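Local coordinates for spike protein P1 (Pseudoalteromonas phage pm2, PDB 2VVE) that serves as the receptor-binding spike at the fivefold vertices of the virion, its C-terminal part binding the receptor and its N-terminal part associating with the capsid vertex, at residues L145-I151 against D212-E218; S94-Y99 against F228-I232; K154-T160 against R203-T209. The contacts are given in a common frame with arbitrary orientation. Residue numbers count along the deposited sequence, not the author numbering.

Contact 1 (L145-I151 against D212-E218); sequences LGDYTSI and DYDAVQE. With CA (calcium ion), chain C.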
loop_
_atom_site.group_PDB
_atom_site.type_symbol
_atom_site.label_atom_id
_atom_site.label_comp_id
_atom_site.label_asym_id
_atom_site.label_seq_id
_atom_site.Cartn_x
_atom_site.Cartn_y
_atom_site.Cartn_z
ATOM N N LEU A 145 23.731 -49.354 8.003
ATOM C CA LEU A 145 25.191 -49.268 7.969
ATOM C C LEU A 145 25.804 -50.031 9.143
ATOM O O LEU A 145 25.266 -50.008 10.253
ATOM C CB LEU A 145 25.642 -47.800 8.009
ATOM C CG LEU A 145 27.098 -47.479 7.653
ATOM C CD1 LEU A 145 27.261 -47.234 6.154
ATOM C CD2 LEU A 145 27.579 -46.265 8.451
ATOM N N GLY A 146 26.923 -50.709 8.887
ATOM C CA GLY A 146 27.694 -51.388 9.934
ATOM C C GLY A 146 28.007 -50.486 11.121
ATOM O O GLY A 146 28.211 -49.279 10.960
ATOM N N ASP A 147 28.041 -51.080 12.313
ATOM C CA ASP A 147 28.276 -50.344 13.557
ATOM C C ASP A 147 29.710 -49.827 13.693
ATOM O O ASP A 147 29.983 -48.967 14.532
ATOM C CB ASP A 147 27.916 -51.211 14.776
ATOM C CG ASP A 147 26.422 -51.516 14.876
ATOM O OD1 ASP A 147 25.612 -50.950 14.107
ATOM O OD2 ASP A 147 26.054 -52.333 15.744
ATOM N N TYR A 148 30.622 -50.353 12.871
ATOM C CA TYR A 148 32.033 -49.970 12.962
ATOM C C TYR A 148 32.599 -49.420 11.659
ATOM O O TYR A 148 33.806 -49.196 11.532
ATOM C CB TYR A 148 32.869 -51.139 13.494
ATOM C CG TYR A 148 32.394 -51.568 14.859
ATOM C CD1 TYR A 148 32.574 -50.735 15.972
ATOM C CD2 TYR A 148 31.715 -52.769 15.037
ATOM C CE1 TYR A 148 32.117 -51.108 17.230
ATOM C CE2 TYR A 148 31.256 -53.149 16.291
ATOM C CZ TYR A 148 31.454 -52.312 17.378
ATOM O OH TYR A 148 31.004 -52.687 18.621
ATOM N N THR A 149 31.706 -49.208 10.700
ATOM C CA THR A 149 32.020 -48.507 9.463
ATOM C C THR A 149 32.433 -47.072 9.796
ATOM O O THR A 149 31.744 -46.385 10.559
ATOM C CB THR A 149 30.797 -48.503 8.511
ATOM O OG1 THR A 149 30.378 -49.855 8.262
ATOM C CG2 THR A 149 31.124 -47.821 7.186
ATOM N N SER A 150 33.574 -46.645 9.251
ATOM C CA SER A 150 34.085 -45.298 9.463
ATOM C C SER A 150 33.520 -44.338 8.423
ATOM O O SER A 150 33.789 -44.480 7.222
ATOM C CB SER A 150 35.614 -45.290 9.414
ATOM O OG SER A 150 36.165 -46.006 10.502
ATOM N N ILE A 151 32.746 -43.366 8.891
ATOM C CA ILE A 151 32.161 -42.349 8.028
ATOM C C ILE A 151 32.852 -41.000 8.234
ATOM O O ILE A 151 32.908 -40.485 9.356
ATOM C CB ILE A 151 30.626 -42.217 8.254
ATOM C CG1 ILE A 151 29.892 -43.511 7.856
ATOM C CG2 ILE A 151 30.052 -40.993 7.524
ATOM C CD1 ILE A 151 30.045 -43.938 6.383
ATOM N N ASP A 212 30.892 -40.423 1.748
ATOM C CA ASP A 212 31.896 -41.419 2.121
ATOM C C ASP A 212 31.761 -42.661 1.244
ATOM O O ASP A 212 30.655 -43.137 0.997
ATOM C CB ASP A 212 31.761 -41.768 3.610
ATOM C CG ASP A 212 32.903 -42.623 4.126
ATOM O OD1 ASP A 212 32.980 -43.813 3.755
ATOM O OD2 ASP A 212 33.726 -42.114 4.920
ATOM N N TYR A 213 32.899 -43.165 0.771
ATOM C CA TYR A 213 32.957 -44.365 -0.066
ATOM C C TYR A 213 32.168 -45.534 0.530
ATOM O O TYR A 213 31.455 -46.247 -0.189
ATOM C CB TYR A 213 34.424 -44.756 -0.303
ATOM C CG TYR A 213 34.635 -46.092 -0.984
ATOM C CD1 TYR A 213 34.531 -46.214 -2.368
ATOM C CD2 TYR A 213 34.951 -47.232 -0.241
ATOM C CE1 TYR A 213 34.726 -47.439 -2.997
ATOM C CE2 TYR A 213 35.146 -48.464 -0.858
ATOM C CZ TYR A 213 35.034 -48.559 -2.237
ATOM O OH TYR A 213 35.228 -49.772 -2.859
ATOM N N ASP A 214 32.301 -45.714 1.844
ATOM C CA ASP A 214 31.672 -46.817 2.563
ATOM C C ASP A 214 30.151 -46.720 2.573
ATOM O O ASP A 214 29.465 -47.740 2.543
ATOM C CB ASP A 214 32.212 -46.890 3.988
ATOM C CG ASP A 214 33.713 -47.147 4.031
ATOM O OD1 ASP A 214 34.199 -48.068 3.343
ATOM O OD2 ASP A 214 34.410 -46.427 4.766
ATOM N N ALA A 215 29.642 -45.488 2.609
ATOM C CA ALA A 215 28.209 -45.215 2.541
ATOM C C ALA A 215 27.656 -45.562 1.166
ATOM O O ALA A 215 26.556 -46.096 1.056
ATOM C CB ALA A 215 27.920 -43.744 2.878
ATOM N N VAL A 216 28.425 -45.251 0.126
ATOM C CA VAL A 216 28.059 -45.598 -1.249
ATOM C C VAL A 216 27.965 -47.128 -1.433
ATOM O O VAL A 216 26.964 -47.641 -1.939
ATOM C CB VAL A 216 29.042 -44.952 -2.275
ATOM C CG1 VAL A 216 28.682 -45.333 -3.704
ATOM C CG2 VAL A 216 29.057 -43.421 -2.122
ATOM N N GLN A 217 28.998 -47.843 -0.993
ATOM C CA GLN A 217 29.064 -49.301 -1.138
ATOM C C GLN A 217 28.018 -50.063 -0.314
ATOM O O GLN A 217 27.321 -50.929 -0.849
ATOM C CB GLN A 217 30.473 -49.812 -0.812
ATOM C CG GLN A 217 31.600 -49.139 -1.599
ATOM C CD GLN A 217 31.372 -49.134 -3.106
ATOM O OE1 GLN A 217 31.399 -50.180 -3.756
ATOM N NE2 GLN A 217 31.156 -47.948 -3.667
ATOM N N GLU A 218 27.906 -49.732 0.974
ATOM C CA GLU A 218 27.055 -50.480 1.913
ATOM C C GLU A 218 25.565 -50.182 1.788
ATOM O O GLU A 218 24.743 -51.092 1.814
ATOM C CB GLU A 218 27.468 -50.213 3.363
ATOM C CG GLU A 218 28.761 -50.863 3.802
ATOM C CD GLU A 218 29.022 -50.688 5.290
ATOM O OE1 GLU A 218 28.069 -50.822 6.092
ATOM O OE2 GLU A 218 30.189 -50.437 5.659
HETATM CA CA CA C . 34.979 -44.257 5.264
HETATM O O HOH W 1 34.987 -48.132 7.293
HETATM O O HOH W 2 36.035 -42.909 6.452
HETATM O O HOH W 3 36.172 -43.920 3.218
HETATM O O HOH W 4 36.944 -45.459 5.905
#

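Contact 2 (S94-Y99 against F228-I232); sequences SARAKY and FTTFI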
loop_
_atom_site.group_PDB
_atom_site.type_symbol
_atom_site.label_atom_id
_atom_site.label_comp_id
_atom_site.label_asym_id
_atom_site.label_seq_id
_atom_site.Cartn_x
_atom_site.Cartn_y
_atom_site.Cartn_z
ATOM N N SER A 94 15.000 -31.705 12.553
ATOM C CA SER A 94 15.021 -33.082 13.023
ATOM C C SER A 94 15.366 -34.029 11.871
ATOM O O SER A 94 15.847 -35.137 12.106
ATOM C CB SER A 94 13.684 -33.468 13.660
ATOM O OG SER A 94 12.627 -33.352 12.733
ATOM N N ALA A 95 15.130 -33.582 10.634
ATOM C CA ALA A 95 15.430 -34.375 9.441
ATOM C C ALA A 95 16.918 -34.380 9.140
ATOM O O ALA A 95 17.582 -33.350 9.258
ATOM C CB ALA A 95 14.668 -33.842 8.245
ATOM N N ARG A 96 17.431 -35.539 8.736
ATOM C CA ARG A 96 18.834 -35.650 8.325
ATOM C C ARG A 96 19.107 -34.729 7.136
ATOM O O ARG A 96 18.285 -34.632 6.215
ATOM C CB ARG A 96 19.144 -37.092 7.943
ATOM C CG ARG A 96 19.083 -38.066 9.129
ATOM C CD ARG A 96 18.744 -39.487 8.702
ATOM N NE ARG A 96 19.681 -40.002 7.706
ATOM C CZ ARG A 96 19.612 -41.206 7.141
ATOM N NH1 ARG A 96 18.650 -42.071 7.475
ATOM N NH2 ARG A 96 20.519 -41.551 6.245
ATOM N N ALA A 97 20.273 -34.084 7.147
ATOM C CA ALA A 97 20.653 -33.164 6.075
ATOM C C ALA A 97 21.054 -33.963 4.834
ATOM O O ALA A 97 21.546 -35.089 4.948
ATOM C CB ALA A 97 21.805 -32.294 6.520
ATOM N N LYS A 98 20.864 -33.377 3.656
ATOM C CA LYS A 98 21.254 -34.062 2.415
ATOM C C LYS A 98 22.723 -33.896 2.033
ATOM O O LYS A 98 23.354 -32.873 2.344
ATOM C CB LYS A 98 20.336 -33.666 1.251
ATOM C CG LYS A 98 18.884 -34.064 1.519
ATOM C CD LYS A 98 17.902 -33.547 0.500
ATOM C CE LYS A 98 16.530 -34.132 0.817
ATOM N NZ LYS A 98 15.466 -33.773 -0.158
ATOM N N TYR A 99 23.272 -34.924 1.379
ATOM C CA TYR A 99 24.531 -34.780 0.664
ATOM C C TYR A 99 24.371 -33.772 -0.470
ATOM O O TYR A 99 23.454 -33.892 -1.295
ATOM C CB TYR A 99 24.981 -36.104 0.046
ATOM C CG TYR A 99 25.245 -37.241 1.006
ATOM C CD1 TYR A 99 26.410 -37.274 1.770
ATOM C CD2 TYR A 99 24.357 -38.314 1.105
ATOM C CE1 TYR A 99 26.677 -38.346 2.632
ATOM C CE2 TYR A 99 24.610 -39.390 1.964
ATOM C CZ TYR A 99 25.770 -39.400 2.721
ATOM O OH TYR A 99 26.036 -40.440 3.573
ATOM N N PHE A 228 24.370 -38.870 7.121
ATOM C CA PHE A 228 24.399 -39.199 8.538
ATOM C C PHE A 228 24.517 -37.942 9.407
ATOM O O PHE A 228 24.825 -38.027 10.591
ATOM C CB PHE A 228 25.570 -40.141 8.827
ATOM C CG PHE A 228 25.550 -41.385 7.999
ATOM C CD1 PHE A 228 24.637 -42.404 8.269
ATOM C CD2 PHE A 228 26.454 -41.548 6.956
ATOM C CE1 PHE A 228 24.626 -43.572 7.493
ATOM C CE2 PHE A 228 26.444 -42.698 6.172
ATOM C CZ PHE A 228 25.524 -43.717 6.447
ATOM N N THR A 229 24.243 -36.780 8.818
ATOM C CA THR A 229 24.451 -35.495 9.483
ATOM C C THR A 229 23.134 -34.765 9.644
ATOM O O THR A 229 22.368 -34.681 8.692
ATOM C CB THR A 229 25.442 -34.633 8.652
ATOM O OG1 THR A 229 26.721 -35.289 8.633
ATOM C CG2 THR A 229 25.603 -33.219 9.236
ATOM N N THR A 230 22.879 -34.256 10.853
ATOM C CA THR A 230 21.681 -33.464 11.139
ATOM C C THR A 230 22.039 -32.113 11.766
ATOM O O THR A 230 22.797 -32.046 12.749
ATOM C CB THR A 230 20.702 -34.226 12.081
ATOM O OG1 THR A 230 20.360 -35.495 11.508
ATOM C CG2 THR A 230 19.414 -33.407 12.333
ATOM N N PHE A 231 21.480 -31.042 11.206
ATOM C CA PHE A 231 21.661 -29.696 11.770
ATOM C C PHE A 231 20.618 -29.434 12.856
ATOM O O PHE A 231 19.588 -28.806 12.622
ATOM C CB PHE A 231 21.630 -28.610 10.685
ATOM C CG PHE A 231 22.820 -28.640 9.769
ATOM C CD1 PHE A 231 23.886 -27.776 9.968
ATOM C CD2 PHE A 231 22.882 -29.553 8.721
ATOM C CE1 PHE A 231 25.010 -27.812 9.124
ATOM C CE2 PHE A 231 23.995 -29.604 7.875
ATOM C CZ PHE A 231 25.059 -28.728 8.072
ATOM N N ILE A 232 20.901 -29.947 14.050
ATOM C CA ILE A 232 19.996 -29.835 15.200
ATOM C C ILE A 232 19.492 -28.390 15.430
ATOM O O ILE A 232 18.284 -28.153 15.618
ATOM C CB ILE A 232 20.678 -30.404 16.476
ATOM C CG1 ILE A 232 20.993 -31.904 16.293
ATOM C CG2 ILE A 232 19.835 -30.144 17.719
ATOM C CD1 ILE A 232 19.754 -32.782 16.091
HETATM O O HOH W 5 18.126 -36.543 12.453
HETATM O O HOH W 6 19.656 -31.357 8.973
#

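Contact 3 (K154-T160 against R203-T209); sequences KPAFYIT and RVFPVET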
loop_
_atom_site.group_PDB
_atom_site.type_symbol
_atom_site.label_atom_id
_atom_site.label_comp_id
_atom_site.label_asym_id
_atom_site.label_seq_id
_atom_site.Cartn_x
_atom_site.Cartn_y
_atom_site.Cartn_z
ATOM N N LYS A 154 31.862 -33.689 6.774
ATOM C CA LYS A 154 32.278 -32.298 6.723
ATOM C C LYS A 154 31.047 -31.436 6.429
ATOM O O LYS A 154 30.728 -31.177 5.259
ATOM C CB LYS A 154 33.406 -32.079 5.700
ATOM C CG LYS A 154 33.925 -30.630 5.656
ATOM C CD LYS A 154 35.270 -30.505 4.961
ATOM C CE LYS A 154 36.422 -30.699 5.926
ATOM N NZ LYS A 154 37.727 -30.586 5.224
ATOM N N PRO A 155 30.338 -31.005 7.496
ATOM C CA PRO A 155 29.146 -30.177 7.313
ATOM C C PRO A 155 29.512 -28.798 6.758
ATOM O O PRO A 155 30.620 -28.314 6.995
ATOM C CB PRO A 155 28.557 -30.073 8.729
ATOM C CG PRO A 155 29.733 -30.331 9.647
ATOM C CD PRO A 155 30.604 -31.301 8.919
ATOM N N ALA A 156 28.607 -28.191 6.001
ATOM C CA ALA A 156 28.858 -26.850 5.456
ATOM C C ALA A 156 27.582 -26.028 5.406
ATOM O O ALA A 156 26.475 -26.584 5.470
ATOM C CB ALA A 156 29.487 -26.937 4.067
ATOM N N PHE A 157 27.748 -24.706 5.342
ATOM C CA PHE A 157 26.701 -23.819 4.844
ATOM C C PHE A 157 27.104 -23.436 3.449
ATOM O O PHE A 157 28.221 -22.951 3.250
ATOM C CB PHE A 157 26.606 -22.537 5.668
ATOM C CG PHE A 157 26.297 -22.762 7.114
ATOM C CD1 PHE A 157 25.124 -23.405 7.498
ATOM C CD2 PHE A 157 27.175 -22.315 8.094
ATOM C CE1 PHE A 157 24.823 -23.598 8.865
ATOM C CE2 PHE A 157 26.900 -22.513 9.462
ATOM C CZ PHE A 157 25.716 -23.152 9.841
ATOM N N TYR A 158 26.212 -23.676 2.483
ATOM C CA TYR A 158 26.364 -23.087 1.158
ATOM C C TYR A 158 25.526 -21.809 1.141
ATOM O O TYR A 158 24.313 -21.870 1.330
ATOM C CB TYR A 158 25.862 -24.032 0.058
ATOM C CG TYR A 158 26.692 -25.275 -0.191
ATOM C CD1 TYR A 158 27.943 -25.474 0.425
ATOM C CD2 TYR A 158 26.225 -26.255 -1.050
ATOM C CE1 TYR A 158 28.684 -26.628 0.175
ATOM C CE2 TYR A 158 26.953 -27.397 -1.300
ATOM C CZ TYR A 158 28.175 -27.585 -0.707
ATOM O OH TYR A 158 28.862 -28.747 -1.015
ATOM N N ILE A 159 26.163 -20.664 0.907
ATOM C CA ILE A 159 25.481 -19.370 1.007
ATOM C C ILE A 159 25.596 -18.590 -0.305
ATOM O O ILE A 159 26.680 -18.495 -0.888
ATOM C CB ILE A 159 26.038 -18.515 2.177
ATOM C CG1 ILE A 159 26.088 -19.340 3.476
ATOM C CG2 ILE A 159 25.214 -17.217 2.350
ATOM C CD1 ILE A 159 26.559 -18.556 4.714
ATOM N N THR A 160 24.491 -18.004 -0.763
ATOM C CA THR A 160 24.552 -17.194 -1.991
ATOM C C THR A 160 25.465 -15.975 -1.735
ATOM O O THR A 160 25.386 -15.353 -0.681
ATOM C CB THR A 160 23.150 -16.730 -2.463
ATOM O OG1 THR A 160 22.512 -15.996 -1.418
ATOM C CG2 THR A 160 22.260 -17.932 -2.848
ATOM N N ARG A 203 20.650 -16.561 0.882
ATOM C CA ARG A 203 20.046 -17.875 1.131
ATOM C C ARG A 203 21.129 -18.862 1.559
ATOM O O ARG A 203 22.220 -18.901 0.965
ATOM C CB ARG A 203 19.316 -18.380 -0.111
ATOM C CG ARG A 203 18.548 -19.687 0.071
ATOM C CD ARG A 203 17.378 -19.746 -0.908
ATOM N NE ARG A 203 16.346 -18.762 -0.540
ATOM C CZ ARG A 203 15.249 -18.507 -1.248
ATOM N NH1 ARG A 203 15.030 -19.151 -2.382
ATOM N NH2 ARG A 203 14.369 -17.601 -0.816
ATOM N N VAL A 204 20.807 -19.645 2.590
ATOM C CA VAL A 204 21.756 -20.573 3.226
ATOM C C VAL A 204 21.241 -22.012 3.193
ATOM O O VAL A 204 20.137 -22.287 3.671
ATOM C CB VAL A 204 22.033 -20.175 4.713
ATOM C CG1 VAL A 204 23.097 -21.094 5.328
ATOM C CG2 VAL A 204 22.434 -18.704 4.829
ATOM N N PHE A 205 22.050 -22.919 2.637
ATOM C CA PHE A 205 21.745 -24.359 2.596
ATOM C C PHE A 205 22.693 -25.128 3.541
ATOM O O PHE A 205 23.892 -25.284 3.245
ATOM C CB PHE A 205 21.906 -24.929 1.174
ATOM C CG PHE A 205 21.034 -24.284 0.130
ATOM C CD1 PHE A 205 19.852 -24.904 -0.276
ATOM C CD2 PHE A 205 21.413 -23.090 -0.485
ATOM C CE1 PHE A 205 19.046 -24.328 -1.259
ATOM C CE2 PHE A 205 20.606 -22.507 -1.473
ATOM C CZ PHE A 205 19.422 -23.123 -1.851
ATOM N N PRO A 206 22.180 -25.592 4.691
ATOM C CA PRO A 206 22.985 -26.484 5.532
ATOM C C PRO A 206 23.078 -27.875 4.895
ATOM O O PRO A 206 22.052 -28.529 4.657
ATOM C CB PRO A 206 22.207 -26.518 6.864
ATOM C CG PRO A 206 21.224 -25.373 6.790
ATOM C CD PRO A 206 20.885 -25.276 5.324
ATOM N N VAL A 207 24.303 -28.313 4.610
ATOM C CA VAL A 207 24.523 -29.562 3.874
ATOM C C VAL A 207 25.645 -30.420 4.430
ATOM O O VAL A 207 26.514 -29.929 5.174
ATOM C CB VAL A 207 24.856 -29.290 2.370
ATOM C CG1 VAL A 207 23.760 -28.470 1.707
ATOM C CG2 VAL A 207 26.219 -28.610 2.220
ATOM N N GLU A 208 25.632 -31.704 4.049
ATOM C CA GLU A 208 26.798 -32.574 4.223
ATOM C C GLU A 208 27.594 -32.590 2.900
ATOM O O GLU A 208 27.029 -32.906 1.850
ATOM C CB GLU A 208 26.348 -33.991 4.609
ATOM C CG GLU A 208 27.511 -34.997 4.736
ATOM C CD GLU A 208 28.625 -34.505 5.667
ATOM O OE1 GLU A 208 28.374 -34.340 6.892
ATOM O OE2 GLU A 208 29.755 -34.287 5.170
ATOM N N THR A 209 28.889 -32.261 2.948
ATOM C CA THR A 209 29.699 -32.131 1.718
ATOM C C THR A 209 30.469 -33.399 1.356
ATOM O O THR A 209 31.016 -33.513 0.252
ATOM C CB THR A 209 30.718 -30.956 1.779
ATOM O OG1 THR A 209 31.685 -31.199 2.808
ATOM C CG2 THR A 209 30.025 -29.623 2.012
#

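Contact 1 (L145-I151 against D212-E218)
A calcium site built on the N-terminus of a short helix illustrates how one ion can fasten a long loop to a distant part of the chain. D212 is the N-cap of the helix that begins at Y213. Its side chain is a t rotamer: OD1 accepts a capping bond from D214 N (2.8 Å), OD2 accepts from S152 N, and both OD1 and OD2 bind the calcium at 2.5 Å. D214, two residues on and in the m rotamer, adds OD2 at 2.3 Å from the calcium. The loop contributes a backbone ligand, S150 O at 2.3 Å, and three waters complete a seven-coordinate shell, in which the crowding of acidic oxygens is balanced by the metal. Away from the ion, E218 extends from the helix with chi2 in t, so that its carboxylate reaches the loop as a fork: OE1 accepts from G146 N (3.0 Å, nearly linear) and OE2 from T149 OG1 (2.7 Å). The m rotamer of T149 places CG2 against D214 CB at 3.5 Å. Alongside these polar links, I151, m at both chi angles, brings CD1 to within 4.1 Å of A215 CB, while L145 CD1 lies 4.2 Å from A215 CA. A further water joins loop and helix beside the ion, accepting from S150 N at 2.8 Å and donating to D214 OD2 at 3.1 Å.

Contact 2 (S94-Y99 against F228-I232)
Two segments can cross without forming a regular sheet pair, and here their end-to-end directions differ by 120°. The extended 94-99 loop meets segment 228-232 most closely where R96 CA and T230 CA are 4.6 Å apart, and one direct backbone bond, A97 N to T229 O (2.7 Å), fixes the crossing. Beyond it the chains diverge and water fills the gap: one molecule links S94 O with T230 OG1, another A95 O with F231 N; residue F231 is the centre of an inverse gamma turn. Among the side chains, A97 CB abuts the edge of the F231 ring, 3.7 Å from CD2, and Y99 OH approaches F228 CE2 at 3.5 Å while hydrogen-bonding to H221. R96 turns its guanidinium to D143 in a salt bridge and to S227 O. F231 reaches between the two sheets of a sandwich, touching A133 of strand 129-137 and P155 and P206 of strands 151-160 and 200-208, while the loop passes from strand 229-236 to E208, backbone-bonded to K98.

Contact 3 (K154-T160 against R203-T209)
Short polar bonds close both ends of this antiparallel pair, strands 151-160 and 200-208 in one sheet of the domain's beta sandwich. At one end E208 OE2 accepts from the backbone K154 N (2.7 Å), while K154 O receives T209 OG1 (2.6 Å) and T209 N (3.1 Å). At the far end T160 N donates to R203 O and R203 N to T160 OG1, both at 3.0 Å, and that hydroxyl also meets G162 O. Between them run A156 N to V207 O (2.8 Å) and V207 N to A156 O (2.9 Å), then Y158 N to F205 O (2.9 Å) and F205 N to Y158 O (2.8 Å). On the face turned to strand 129-137 of the other sheet, F157 CD1 and I159 CG1 pack on V204 CG1 (3.8 and 3.9 Å) and F157 and I159 touch L131. On the other face, V207 CG2 sits over the Y158 ring in a CH-pi contact, 3.6 Å from its centroid, near L108. Because P206, like P155, sits at a non-hydrogen-bonded position, its missing amide hydrogen costs this pair no bond; the faces are largely apolar, with the buried E208 carboxylate satisfied by K154 N, E210 N and T229 OG1.

Overall arrangement
The three contacts show how chemistry can follow position within one domain. Contact 3 is the buried one, a regular strand pair in the sheet that faces the strand of contact 2. Contact 2 is partly buried and mixes direct, water-mediated and aromatic contacts; it joins contact 3 through T229 OG1 to E208 OE1 (2.6 Å) and K98 O to E208 N (3.1 Å). Contact 1, also partly buried but about 34 Å between its centre and that of the chain, relies on metal and carboxylate chemistry. F228 of contact 2 connects the regions by packing on L145, I151 and A215, while strand 200-208 leads from contact 3 to the calcium-binding helix.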